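Local atomic coordinates of LanC-like protein GCR2 (Arabidopsis thaliana, PDB entry 3T33), a protein that binds zinc as a member of the LanC-like family and may play a role in abscisic acid signalling. Residues Y45-I59 with I392-P405. Numbering follows the deposited sequence.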
loop_
_atom_site.group_PDB
_atom_site.type_symbol
_atom_site.label_atom_id
_atom_site.label_comp_id
_atom_site.label_asym_id
_atom_site.label_seq_id
_atom_site.Cartn_x
_atom_site.Cartn_y
_atom_site.Cartn_z
ATOM N N TYR A 45 -18.243 -2.455 15.460
ATOM C CA TYR A 45 -16.844 -2.361 15.137
ATOM C C TYR A 45 -15.898 -2.880 16.218
ATOM O O TYR A 45 -14.946 -3.567 15.915
ATOM C CB TYR A 45 -16.475 -0.969 14.682
ATOM C CG TYR A 45 -15.264 -1.047 13.785
ATOM C CD1 TYR A 45 -13.972 -0.829 14.281
ATOM C CD2 TYR A 45 -15.398 -1.412 12.439
ATOM C CE1 TYR A 45 -12.854 -0.943 13.429
ATOM C CE2 TYR A 45 -14.287 -1.548 11.613
ATOM C CZ TYR A 45 -13.043 -1.298 12.115
ATOM O OH TYR A 45 -12.006 -1.417 11.260
ATOM N N LYS A 46 -16.200 -2.584 17.469
ATOM C CA LYS A 46 -15.376 -2.978 18.583
ATOM C C LYS A 46 -15.095 -4.450 18.565
ATOM O O LYS A 46 -13.921 -4.808 18.524
ATOM C CB LYS A 46 -15.964 -2.540 19.917
ATOM C CG LYS A 46 -16.760 -1.205 19.760
ATOM C CD LYS A 46 -18.146 -1.327 19.034
ATOM C CE LYS A 46 -18.811 0.042 18.830
ATOM N NZ LYS A 46 -18.388 0.661 17.525
ATOM N N SER A 47 -16.122 -5.309 18.531
ATOM C CA SER A 47 -15.884 -6.755 18.464
ATOM C C SER A 47 -15.508 -7.288 17.062
ATOM O O SER A 47 -14.835 -8.334 16.938
ATOM C CB SER A 47 -17.064 -7.554 19.032
ATOM O OG SER A 47 -18.211 -7.162 18.333
ATOM N N PHE A 48 -15.949 -6.598 16.017
ATOM C CA PHE A 48 -15.506 -6.971 14.683
ATOM C C PHE A 48 -13.971 -6.816 14.596
ATOM O O PHE A 48 -13.293 -7.730 14.213
ATOM C CB PHE A 48 -16.178 -6.087 13.651
ATOM C CG PHE A 48 -15.625 -6.224 12.284
ATOM C CD1 PHE A 48 -15.998 -7.291 11.487
ATOM C CD2 PHE A 48 -14.721 -5.299 11.794
ATOM C CE1 PHE A 48 -15.479 -7.439 10.187
ATOM C CE2 PHE A 48 -14.210 -5.420 10.476
ATOM C CZ PHE A 48 -14.591 -6.503 9.677
ATOM N N SER A 49 -13.450 -5.681 15.022
ATOM C CA SER A 49 -11.991 -5.448 14.953
ATOM C C SER A 49 -11.218 -6.377 15.904
ATOM O O SER A 49 -10.223 -6.922 15.515
ATOM C CB SER A 49 -11.620 -3.989 15.177
ATOM O OG SER A 49 -12.057 -3.643 16.449
ATOM N N GLU A 50 -11.767 -6.671 17.072
ATOM C CA GLU A 50 -11.177 -7.711 17.901
ATOM C C GLU A 50 -11.122 -9.087 17.213
ATOM O O GLU A 50 -10.099 -9.780 17.261
ATOM C CB GLU A 50 -11.913 -7.810 19.212
ATOM C CG GLU A 50 -11.221 -8.785 20.138
ATOM C CD GLU A 50 -11.997 -9.059 21.428
ATOM O OE1 GLU A 50 -12.747 -8.154 21.902
ATOM O OE2 GLU A 50 -11.824 -10.193 21.979
ATOM N N LYS A 51 -12.198 -9.477 16.545
ATOM C CA LYS A 51 -12.178 -10.707 15.799
ATOM C C LYS A 51 -11.099 -10.699 14.712
ATOM O O LYS A 51 -10.390 -11.690 14.559
ATOM C CB LYS A 51 -13.526 -10.975 15.145
ATOM C CG LYS A 51 -13.618 -12.363 14.632
ATOM C CD LYS A 51 -15.027 -12.707 14.024
ATOM C CE LYS A 51 -16.126 -12.839 15.060
ATOM N NZ LYS A 51 -15.833 -13.927 16.091
ATOM N N LEU A 52 -10.980 -9.603 13.946
ATOM C CA LEU A 52 -9.993 -9.590 12.848
ATOM C C LEU A 52 -8.571 -9.610 13.422
ATOM O O LEU A 52 -7.630 -10.167 12.831
ATOM C CB LEU A 52 -10.121 -8.299 12.021
ATOM C CG LEU A 52 -10.821 -8.299 10.696
ATOM C CD1 LEU A 52 -12.033 -9.168 10.740
ATOM C CD2 LEU A 52 -11.129 -6.876 10.361
ATOM N N HIS A 53 -8.423 -8.955 14.548
ATOM C CA HIS A 53 -7.181 -8.944 15.255
ATOM C C HIS A 53 -6.715 -10.371 15.637
ATOM O O HIS A 53 -5.577 -10.732 15.353
ATOM C CB HIS A 53 -7.282 -8.037 16.442
ATOM C CG HIS A 53 -6.054 -8.043 17.278
ATOM N ND1 HIS A 53 -4.896 -7.389 16.899
ATOM C CD2 HIS A 53 -5.799 -8.605 18.480
ATOM C CE1 HIS A 53 -3.978 -7.554 17.839
ATOM N NE2 HIS A 53 -4.496 -8.297 18.801
ATOM N N ARG A 54 -7.614 -11.199 16.170
ATOM C CA ARG A 54 -7.260 -12.568 16.553
ATOM C C ARG A 54 -6.881 -13.393 15.357
ATOM O O ARG A 54 -5.921 -14.153 15.411
ATOM C CB ARG A 54 -8.395 -13.241 17.333
ATOM C CG ARG A 54 -8.598 -12.573 18.720
ATOM C CD ARG A 54 -7.497 -13.012 19.671
ATOM N NE ARG A 54 -6.959 -11.990 20.575
ATOM C CZ ARG A 54 -5.825 -12.164 21.280
ATOM N NH1 ARG A 54 -5.142 -13.317 21.202
ATOM N NH2 ARG A 54 -5.374 -11.199 22.078
ATOM N N TYR A 55 -7.639 -13.232 14.272
ATOM C CA TYR A 55 -7.329 -13.871 13.002
ATOM C C TYR A 55 -5.957 -13.437 12.480
ATOM O O TYR A 55 -5.201 -14.239 12.001
ATOM C CB TYR A 55 -8.353 -13.484 11.929
ATOM C CG TYR A 55 -8.287 -14.454 10.798
ATOM C CD1 TYR A 55 -8.583 -15.789 11.024
ATOM C CD2 TYR A 55 -7.934 -14.064 9.498
ATOM C CE1 TYR A 55 -8.544 -16.721 9.999
ATOM C CE2 TYR A 55 -7.893 -14.996 8.447
ATOM C CZ TYR A 55 -8.192 -16.328 8.719
ATOM O OH TYR A 55 -8.160 -17.323 7.756
ATOM N N ALA A 56 -5.687 -12.138 12.533
ATOM C CA ALA A 56 -4.459 -11.629 12.002
ATOM C C ALA A 56 -3.295 -12.228 12.803
ATOM O O ALA A 56 -2.264 -12.585 12.210
ATOM C CB ALA A 56 -4.431 -10.110 12.034
ATOM N N LEU A 57 -3.470 -12.393 14.124
ATOM C CA LEU A 57 -2.406 -13.029 14.938
ATOM C C LEU A 57 -2.122 -14.432 14.440
ATOM O O LEU A 57 -0.955 -14.799 14.243
ATOM C CB LEU A 57 -2.724 -13.050 16.397
ATOM C CG LEU A 57 -2.777 -11.714 17.116
ATOM C CD1 LEU A 57 -3.046 -11.956 18.615
ATOM C CD2 LEU A 57 -1.512 -10.890 16.920
ATOM N N SER A 58 -3.148 -15.206 14.135
ATOM C CA SER A 58 -2.838 -16.519 13.599
ATOM C C SER A 58 -2.150 -16.405 12.280
ATOM O O SER A 58 -1.215 -17.132 12.097
ATOM C CB SER A 58 -4.026 -17.469 13.454
ATOM O OG SER A 58 -5.079 -17.126 14.356
ATOM N N ILE A 59 -2.601 -15.549 11.345
ATOM C CA ILE A 59 -1.834 -15.389 10.062
ATOM C C ILE A 59 -0.364 -14.980 10.360
ATOM O O ILE A 59 0.568 -15.621 9.896
ATOM C CB ILE A 59 -2.509 -14.439 9.040
ATOM C CG1 ILE A 59 -3.897 -14.956 8.692
ATOM C CG2 ILE A 59 -1.661 -14.212 7.725
ATOM C CD1 ILE A 59 -4.765 -13.858 8.022
ATOM N N ILE A 392 -0.200 -14.075 2.287
ATOM C CA ILE A 392 -1.105 -13.810 3.367
ATOM C C ILE A 392 -0.474 -12.870 4.362
ATOM O O ILE A 392 -1.152 -12.364 5.254
ATOM C CB ILE A 392 -1.626 -15.101 4.095
ATOM C CG1 ILE A 392 -0.491 -15.909 4.744
ATOM C CG2 ILE A 392 -2.376 -15.951 3.155
ATOM C CD1 ILE A 392 -0.951 -17.103 5.547
ATOM N N GLY A 393 0.834 -12.683 4.261
ATOM C CA GLY A 393 1.516 -11.621 5.057
ATOM C C GLY A 393 0.743 -10.295 4.956
ATOM O O GLY A 393 0.561 -9.600 5.944
ATOM N N GLY A 394 0.272 -9.951 3.761
ATOM C CA GLY A 394 -0.347 -8.632 3.498
ATOM C C GLY A 394 -1.800 -8.562 4.001
ATOM O O GLY A 394 -2.342 -7.454 4.371
ATOM N N MET A 395 -2.417 -9.724 4.028
ATOM C CA MET A 395 -3.781 -9.894 4.633
ATOM C C MET A 395 -3.670 -9.689 6.099
ATOM O O MET A 395 -4.445 -8.934 6.653
ATOM C CB MET A 395 -4.334 -11.282 4.360
ATOM C CG MET A 395 -5.795 -11.461 4.773
ATOM S SD MET A 395 -6.378 -13.113 4.405
ATOM C CE MET A 395 -7.901 -13.147 5.362
ATOM N N ALA A 396 -2.682 -10.314 6.755
ATOM C CA ALA A 396 -2.489 -9.997 8.208
ATOM C C ALA A 396 -2.212 -8.520 8.446
ATOM O O ALA A 396 -2.647 -7.955 9.439
ATOM C CB ALA A 396 -1.328 -10.819 8.834
ATOM N N TYR A 397 -1.467 -7.903 7.531
ATOM C CA TYR A 397 -1.068 -6.537 7.701
ATOM C C TYR A 397 -2.319 -5.644 7.628
ATOM O O TYR A 397 -2.516 -4.734 8.419
ATOM C CB TYR A 397 -0.056 -6.185 6.583
ATOM C CG TYR A 397 0.590 -4.850 6.799
ATOM C CD1 TYR A 397 -0.103 -3.643 6.531
ATOM C CD2 TYR A 397 1.901 -4.775 7.264
ATOM C CE1 TYR A 397 0.529 -2.389 6.769
ATOM C CE2 TYR A 397 2.519 -3.541 7.506
ATOM C CZ TYR A 397 1.835 -2.355 7.285
ATOM O OH TYR A 397 2.504 -1.144 7.539
ATOM N N MET A 398 -3.176 -5.944 6.677
ATOM C CA MET A 398 -4.388 -5.175 6.459
ATOM C C MET A 398 -5.307 -5.382 7.686
ATOM O O MET A 398 -5.880 -4.412 8.241
ATOM C CB MET A 398 -5.045 -5.622 5.130
ATOM C CG MET A 398 -6.304 -4.845 4.733
ATOM S SD MET A 398 -7.661 -5.452 5.688
ATOM C CE MET A 398 -7.996 -6.953 4.792
ATOM N N LEU A 399 -5.370 -6.619 8.154
ATOM C CA LEU A 399 -6.245 -6.962 9.277
ATOM C C LEU A 399 -5.858 -6.177 10.529
ATOM O O LEU A 399 -6.735 -5.518 11.201
ATOM C CB LEU A 399 -6.242 -8.466 9.549
ATOM C CG LEU A 399 -7.252 -9.451 8.942
ATOM C CD1 LEU A 399 -8.122 -8.846 7.849
ATOM C CD2 LEU A 399 -6.602 -10.864 8.575
ATOM N N LEU A 400 -4.546 -6.184 10.804
ATOM C CA LEU A 400 -4.021 -5.406 11.917
ATOM C C LEU A 400 -4.353 -3.926 11.776
ATOM O O LEU A 400 -4.646 -3.230 12.773
ATOM C CB LEU A 400 -2.506 -5.596 11.985
ATOM C CG LEU A 400 -2.118 -7.018 12.436
ATOM C CD1 LEU A 400 -0.608 -7.259 12.331
ATOM C CD2 LEU A 400 -2.616 -7.333 13.885
ATOM N N ASP A 401 -4.296 -3.418 10.547
ATOM C CA ASP A 401 -4.492 -1.967 10.317
ATOM C C ASP A 401 -6.025 -1.594 10.506
ATOM O O ASP A 401 -6.382 -0.417 10.758
ATOM C CB ASP A 401 -3.990 -1.626 8.913
ATOM C CG ASP A 401 -2.968 -0.538 8.874
ATOM O OD1 ASP A 401 -2.711 0.144 9.893
ATOM O OD2 ASP A 401 -2.406 -0.345 7.760
ATOM N N MET A 402 -6.923 -2.590 10.372
ATOM C CA MET A 402 -8.364 -2.371 10.696
ATOM C C MET A 402 -8.619 -2.077 12.182
ATOM O O MET A 402 -9.629 -1.498 12.550
ATOM C CB MET A 402 -9.243 -3.528 10.272
ATOM C CG MET A 402 -9.233 -3.877 8.790
ATOM S SD MET A 402 -10.153 -2.694 7.783
ATOM C CE MET A 402 -11.818 -3.199 8.215
ATOM N N ASN A 403 -7.693 -2.441 13.042
ATOM C CA ASN A 403 -7.859 -2.132 14.425
ATOM C C ASN A 403 -8.033 -0.633 14.653
ATOM O O ASN A 403 -8.752 -0.249 15.581
ATOM C CB ASN A 403 -6.677 -2.638 15.230
ATOM C CG ASN A 403 -7.062 -2.966 16.640
ATOM O OD1 ASN A 403 -7.743 -3.976 16.887
ATOM N ND2 ASN A 403 -6.677 -2.079 17.593
ATOM N N ASP A 404 -7.391 0.214 13.812
ATOM C CA ASP A 404 -7.474 1.648 14.011
ATOM C C ASP A 404 -7.577 2.293 12.619
ATOM O O ASP A 404 -6.603 2.837 12.078
ATOM C CB ASP A 404 -6.288 2.144 14.841
ATOM C CG ASP A 404 -6.457 3.604 15.334
ATOM O OD1 ASP A 404 -7.493 4.274 15.074
ATOM O OD2 ASP A 404 -5.543 4.096 15.987
ATOM N N PRO A 405 -8.753 2.162 12.009
ATOM C CA PRO A 405 -8.893 2.297 10.562
ATOM C C PRO A 405 -8.556 3.689 10.029
ATOM O O PRO A 405 -8.099 3.808 8.870
ATOM C CB PRO A 405 -10.354 1.895 10.284
ATOM C CG PRO A 405 -11.040 1.770 11.662
ATOM C CD PRO A 405 -10.004 1.757 12.711
#
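Tyr45 reaches over from the start of helix 45-69 to Met402 and Pro405, opening an antiparallel pair with helix 392-402 whose segments cross at -151° with axes 8.3 Å apart. The pair is consistent with the LanC-like alpha/alpha toroid, with 392-402 probably in the inner layer of helices and 45-69 in the outer one. The ring of Tyr45 swings out with CG anti to the backbone N (chi1 -154°), and its OH donates to Met402 O at 2.7 Å. This bond meets the carbonyl at 127° and tilts somewhat out of its plane. Pro405 CG comes against the same hydroxyl, facing Tyr45 from the opposite direction, and Met402, bent at chi2 and chi3, curls its CE to the edge of the Phe48 ring. Further along, Leu52 CD2 rests on Met402 CB, and the Leu52 side chain crosses that of Leu399 at about a right angle, CG against CD1. His53 lays ND1 obliquely against Leu400 CD2, 3.8 Å away. Tyr55 offers the edge of its ring: CD2 meets Leu399 CD2 and CE2 meets Met395 CE, the tip of an extended chain. At Ala56 the backbones draw close, with its CA 4.6 Å from Ala396 CA, and Leu399 fits as a knob among Leu52, Tyr55, Ala56 and Ile59. Helix 353-375 packs beside Leu52 and Met395, while helix 84-98 touches Ala396 and Leu400. Ile59 returns the interlock, entering the hole formed by Ile392, Met395, Ala396 and Leu399: its CD1 lies 3.6 Å from Leu399 CD2, and its CG2 sits 3.6 Å from Ala396 CB.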